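Local coordinates for protein type IV pilus biogenesis factor PilY1 (Pseudomonas aeruginosa, PDB 3HX6) that primes type IV pilus assembly, takes part in twitching motility and adhesion to host cells, and seems to regulate pilus retraction by binding and releasing calcium, at residues L179-L191 with L226-K238. The protein carries 3 engineered substitutions. Residues are numbered along the deposited sequence; the frame is centred on the assembly and turned at random.
Sequences LLWEIGVDQEPDL and LIIDMETGAITRK. Engineered in segment 226-238: Met230 (natural residue Leu).
Trp181 lays one face of its indole over the backbone of Gly233, in a packing of two successive beta-propeller blades: the outermost strand of one four-stranded antiparallel blade, 178-184, covers strand 223-229 of the next and the turn leading to strand 235-241. Gly233 CA sits almost exactly on the normal of the five-membered ring, 3.2 Å from its centroid, a CH-pi contact. Having no side chain, glycine lets the ring come down onto its CA and takes the positive phi (83°) easily. Ile228 CG2 lies over the six-membered part of that same face, a second CH-pi contact. At the ring's edge Trp181 NE1 donates to Met230 O, 2.7 Å away and in the indole plane, though the N-H comes from above the carbonyl plane. Trp181 owes this reach to chi1 of 46°, which sets CG between the backbone N and carbonyl carbon. The turn itself is braced by an Asx motif, Asp229 OD2 accepting from Thr232 N. Met230, an engineered residue, bends its chain so that CE meets Leu180 CD1.

Further along, Ile183 and Ile228 reach toward each other tip to tip, their CD1 atoms a tight 3.3 Å apart, while Ile235 CD1 lies 4.0 Å from Ile183 CD1. The branched aliphatic chains of these isoleucines spread methyls over the gap between the two sheets and add no polar group of their own. Leu226 continues it, touching Leu191 CD1 with its own CD1 and the methylene CG of Glu188 with both methyls. Beyond the leucines the contact turns ionic: the long, flexible chain of Lys238, bent at chi2, chi3 and chi4, can carry its ammonium group to the short carboxylate of Asp190, crossing it at about a right angle, and NZ gives a salt-bridged hydrogen bond of 3.1 Å to the anti lone pair of Asp190 OD2.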
# COMPACT_ATOMS: atom_id res chain seq x y z
N LEU A 179 -16.45 16.91 22.83
CA LEU A 179 -16.45 18.23 22.21
C LEU A 179 -15.29 19.03 22.80
O LEU A 179 -15.30 19.35 23.99
CB LEU A 179 -17.77 18.95 22.50
CG LEU A 179 -17.79 20.44 22.12
CD1 LEU A 179 -17.50 20.58 20.63
CD2 LEU A 179 -19.14 21.04 22.46
N LEU A 180 -14.30 19.33 21.97
CA LEU A 180 -13.14 20.09 22.44
C LEU A 180 -13.48 21.57 22.54
O LEU A 180 -13.21 22.21 23.56
CB LEU A 180 -11.96 19.90 21.48
CG LEU A 180 -11.36 18.49 21.48
CD1 LEU A 180 -10.36 18.35 20.35
CD2 LEU A 180 -10.71 18.21 22.83
N TRP A 181 -14.07 22.12 21.48
CA TRP A 181 -14.46 23.52 21.49
C TRP A 181 -15.32 23.92 20.30
O TRP A 181 -15.46 23.19 19.32
CB TRP A 181 -13.23 24.44 21.55
CG TRP A 181 -12.09 24.08 20.63
CD1 TRP A 181 -10.94 23.43 20.97
CD2 TRP A 181 -11.99 24.37 19.23
NE1 TRP A 181 -10.12 23.30 19.86
CE2 TRP A 181 -10.74 23.87 18.78
CE3 TRP A 181 -12.83 25.00 18.30
CZ2 TRP A 181 -10.32 23.98 17.45
CZ3 TRP A 181 -12.40 25.12 16.98
CH2 TRP A 181 -11.16 24.60 16.57
N GLU A 182 -15.92 25.10 20.42
CA GLU A 182 -16.77 25.68 19.40
C GLU A 182 -16.39 27.14 19.28
O GLU A 182 -16.32 27.85 20.28
CB GLU A 182 -18.24 25.58 19.79
CG GLU A 182 -18.80 24.17 19.84
CD GLU A 182 -20.27 24.16 20.20
OE1 GLU A 182 -20.62 24.62 21.31
OE2 GLU A 182 -21.09 23.69 19.37
N ILE A 183 -16.15 27.60 18.06
CA ILE A 183 -15.79 28.99 17.82
C ILE A 183 -16.90 29.66 17.03
O ILE A 183 -17.48 29.05 16.13
CB ILE A 183 -14.48 29.11 17.01
CG1 ILE A 183 -13.31 28.50 17.79
CG2 ILE A 183 -14.19 30.57 16.68
CD1 ILE A 183 -11.98 28.66 17.09
N GLY A 184 -17.19 30.91 17.37
CA GLY A 184 -18.21 31.67 16.68
C GLY A 184 -17.71 33.09 16.53
O GLY A 184 -16.57 33.38 16.91
N VAL A 185 -18.54 33.98 15.99
CA VAL A 185 -18.11 35.36 15.82
C VAL A 185 -17.80 35.97 17.18
O VAL A 185 -16.96 36.86 17.29
CB VAL A 185 -19.19 36.22 15.11
CG1 VAL A 185 -19.38 35.71 13.69
CG2 VAL A 185 -20.50 36.17 15.88
N ASP A 186 -18.48 35.47 18.22
CA ASP A 186 -18.25 35.96 19.57
C ASP A 186 -16.79 35.75 19.99
O ASP A 186 -16.22 36.58 20.68
CB ASP A 186 -19.17 35.23 20.55
CG ASP A 186 -20.60 35.74 20.49
OD1 ASP A 186 -21.51 34.99 20.89
OD2 ASP A 186 -20.81 36.89 20.05
N GLN A 187 -16.21 34.63 19.57
CA GLN A 187 -14.82 34.32 19.90
C GLN A 187 -13.85 34.91 18.88
O GLN A 187 -12.74 35.31 19.22
CB GLN A 187 -14.61 32.81 19.97
CG GLN A 187 -15.23 32.14 21.18
CD GLN A 187 -16.74 32.20 21.18
OE1 GLN A 187 -17.39 31.76 20.23
NE2 GLN A 187 -17.32 32.72 22.26
N GLU A 188 -14.28 34.95 17.62
CA GLU A 188 -13.46 35.47 16.54
C GLU A 188 -14.34 36.34 15.66
O GLU A 188 -14.99 35.86 14.74
CB GLU A 188 -12.88 34.31 15.72
CG GLU A 188 -12.06 34.74 14.51
CD GLU A 188 -11.16 35.92 14.81
OE1 GLU A 188 -11.53 37.06 14.45
OE2 GLU A 188 -10.08 35.71 15.41
N PRO A 189 -14.36 37.65 15.95
CA PRO A 189 -15.17 38.62 15.20
C PRO A 189 -15.05 38.57 13.68
O PRO A 189 -16.01 38.87 12.98
CB PRO A 189 -14.75 39.97 15.79
CG PRO A 189 -13.35 39.71 16.26
CD PRO A 189 -13.46 38.35 16.88
N ASP A 190 -13.88 38.18 13.16
CA ASP A 190 -13.70 38.12 11.71
C ASP A 190 -13.94 36.74 11.11
O ASP A 190 -13.53 36.47 9.98
CB ASP A 190 -12.30 38.60 11.33
CG ASP A 190 -12.13 40.09 11.52
OD1 ASP A 190 -12.94 40.87 10.98
OD2 ASP A 190 -11.17 40.49 12.21
N LEU A 191 -14.60 35.86 11.86
CA LEU A 191 -14.89 34.53 11.36
C LEU A 191 -16.07 34.60 10.38
O LEU A 191 -17.10 35.20 10.69
CB LEU A 191 -15.22 33.59 12.51
CG LEU A 191 -15.52 32.14 12.14
CD1 LEU A 191 -14.25 31.48 11.59
CD2 LEU A 191 -16.03 31.38 13.37
N LEU A 226 -6.34 32.19 10.55
CA LEU A 226 -6.68 31.96 11.94
C LEU A 226 -5.83 30.81 12.44
O LEU A 226 -5.75 29.76 11.81
CB LEU A 226 -8.17 31.62 12.09
CG LEU A 226 -9.17 32.66 11.56
CD1 LEU A 226 -10.60 32.20 11.85
CD2 LEU A 226 -8.91 34.01 12.21
N ILE A 227 -5.17 31.03 13.57
CA ILE A 227 -4.34 30.00 14.17
C ILE A 227 -5.01 29.75 15.51
O ILE A 227 -4.90 30.53 16.45
CB ILE A 227 -2.90 30.48 14.34
CG1 ILE A 227 -2.29 30.73 12.95
CG2 ILE A 227 -2.08 29.43 15.09
CD1 ILE A 227 -0.85 31.21 12.96
N ILE A 228 -5.75 28.64 15.56
CA ILE A 228 -6.52 28.25 16.73
C ILE A 228 -5.83 27.15 17.52
O ILE A 228 -5.50 26.10 16.97
CB ILE A 228 -7.90 27.76 16.27
CG1 ILE A 228 -8.53 28.82 15.35
CG2 ILE A 228 -8.79 27.48 17.48
CD1 ILE A 228 -9.77 28.35 14.61
N ASP A 229 -5.61 27.38 18.81
CA ASP A 229 -4.97 26.38 19.65
C ASP A 229 -5.81 25.11 19.62
O ASP A 229 -7.01 25.14 19.92
CB ASP A 229 -4.83 26.88 21.09
CG ASP A 229 -4.10 25.89 21.98
OD1 ASP A 229 -2.91 25.63 21.73
OD2 ASP A 229 -4.73 25.36 22.93
N MET A 230 -5.18 24.00 19.27
CA MET A 230 -5.88 22.72 19.19
C MET A 230 -6.62 22.36 20.47
O MET A 230 -7.80 22.00 20.44
CB MET A 230 -4.89 21.60 18.85
CG MET A 230 -5.54 20.28 18.47
SD MET A 230 -6.61 20.44 17.00
CE MET A 230 -8.21 20.44 17.72
N GLU A 231 -5.94 22.46 21.60
CA GLU A 231 -6.55 22.10 22.87
C GLU A 231 -7.66 23.02 23.35
O GLU A 231 -8.76 22.57 23.68
CB GLU A 231 -5.48 22.02 23.96
CG GLU A 231 -6.04 21.73 25.35
CD GLU A 231 -4.95 21.55 26.39
OE1 GLU A 231 -4.04 22.41 26.46
OE2 GLU A 231 -5.00 20.56 27.14
N THR A 232 -7.38 24.32 23.36
CA THR A 232 -8.30 25.32 23.87
C THR A 232 -9.30 25.95 22.91
O THR A 232 -10.37 26.37 23.34
CB THR A 232 -7.50 26.46 24.54
OG1 THR A 232 -6.82 25.93 25.69
CG2 THR A 232 -8.41 27.60 24.96
N GLY A 233 -8.96 26.03 21.63
CA GLY A 233 -9.86 26.67 20.69
C GLY A 233 -9.64 28.17 20.76
O GLY A 233 -10.32 28.95 20.10
N ALA A 234 -8.68 28.59 21.58
CA ALA A 234 -8.37 30.01 21.70
C ALA A 234 -7.73 30.48 20.39
O ALA A 234 -7.10 29.69 19.69
CB ALA A 234 -7.40 30.24 22.85
N ILE A 235 -7.89 31.75 20.07
CA ILE A 235 -7.29 32.27 18.86
C ILE A 235 -5.84 32.63 19.20
O ILE A 235 -5.57 33.74 19.67
CB ILE A 235 -8.03 33.52 18.34
CG1 ILE A 235 -9.51 33.20 18.14
CG2 ILE A 235 -7.41 33.98 17.03
CD1 ILE A 235 -9.79 32.04 17.19
N THR A 236 -4.92 31.70 18.97
CA THR A 236 -3.51 31.94 19.28
C THR A 236 -2.98 33.15 18.50
O THR A 236 -2.22 33.96 19.03
CB THR A 236 -2.65 30.71 18.94
OG1 THR A 236 -3.08 29.61 19.75
CG2 THR A 236 -1.18 30.99 19.21
N ARG A 237 -3.40 33.28 17.25
CA ARG A 237 -3.00 34.40 16.41
C ARG A 237 -3.93 34.55 15.22
O ARG A 237 -4.37 33.56 14.62
CB ARG A 237 -1.57 34.23 15.85
CG ARG A 237 -0.44 34.78 16.72
CD ARG A 237 -0.67 36.22 17.18
NE ARG A 237 -0.74 37.21 16.11
CZ ARG A 237 0.30 37.68 15.42
NH1 ARG A 237 1.53 37.24 15.66
NH2 ARG A 237 0.12 38.61 14.50
N LYS A 238 -4.24 35.79 14.91
CA LYS A 238 -5.06 36.12 13.76
C LYS A 238 -4.11 36.97 12.93
O LYS A 238 -3.66 38.02 13.38
CB LYS A 238 -6.29 36.93 14.15
CG LYS A 238 -7.05 37.50 12.95
CD LYS A 238 -8.56 37.51 13.17
CE LYS A 238 -8.97 38.33 14.38
NZ LYS A 238 -8.90 39.79 14.15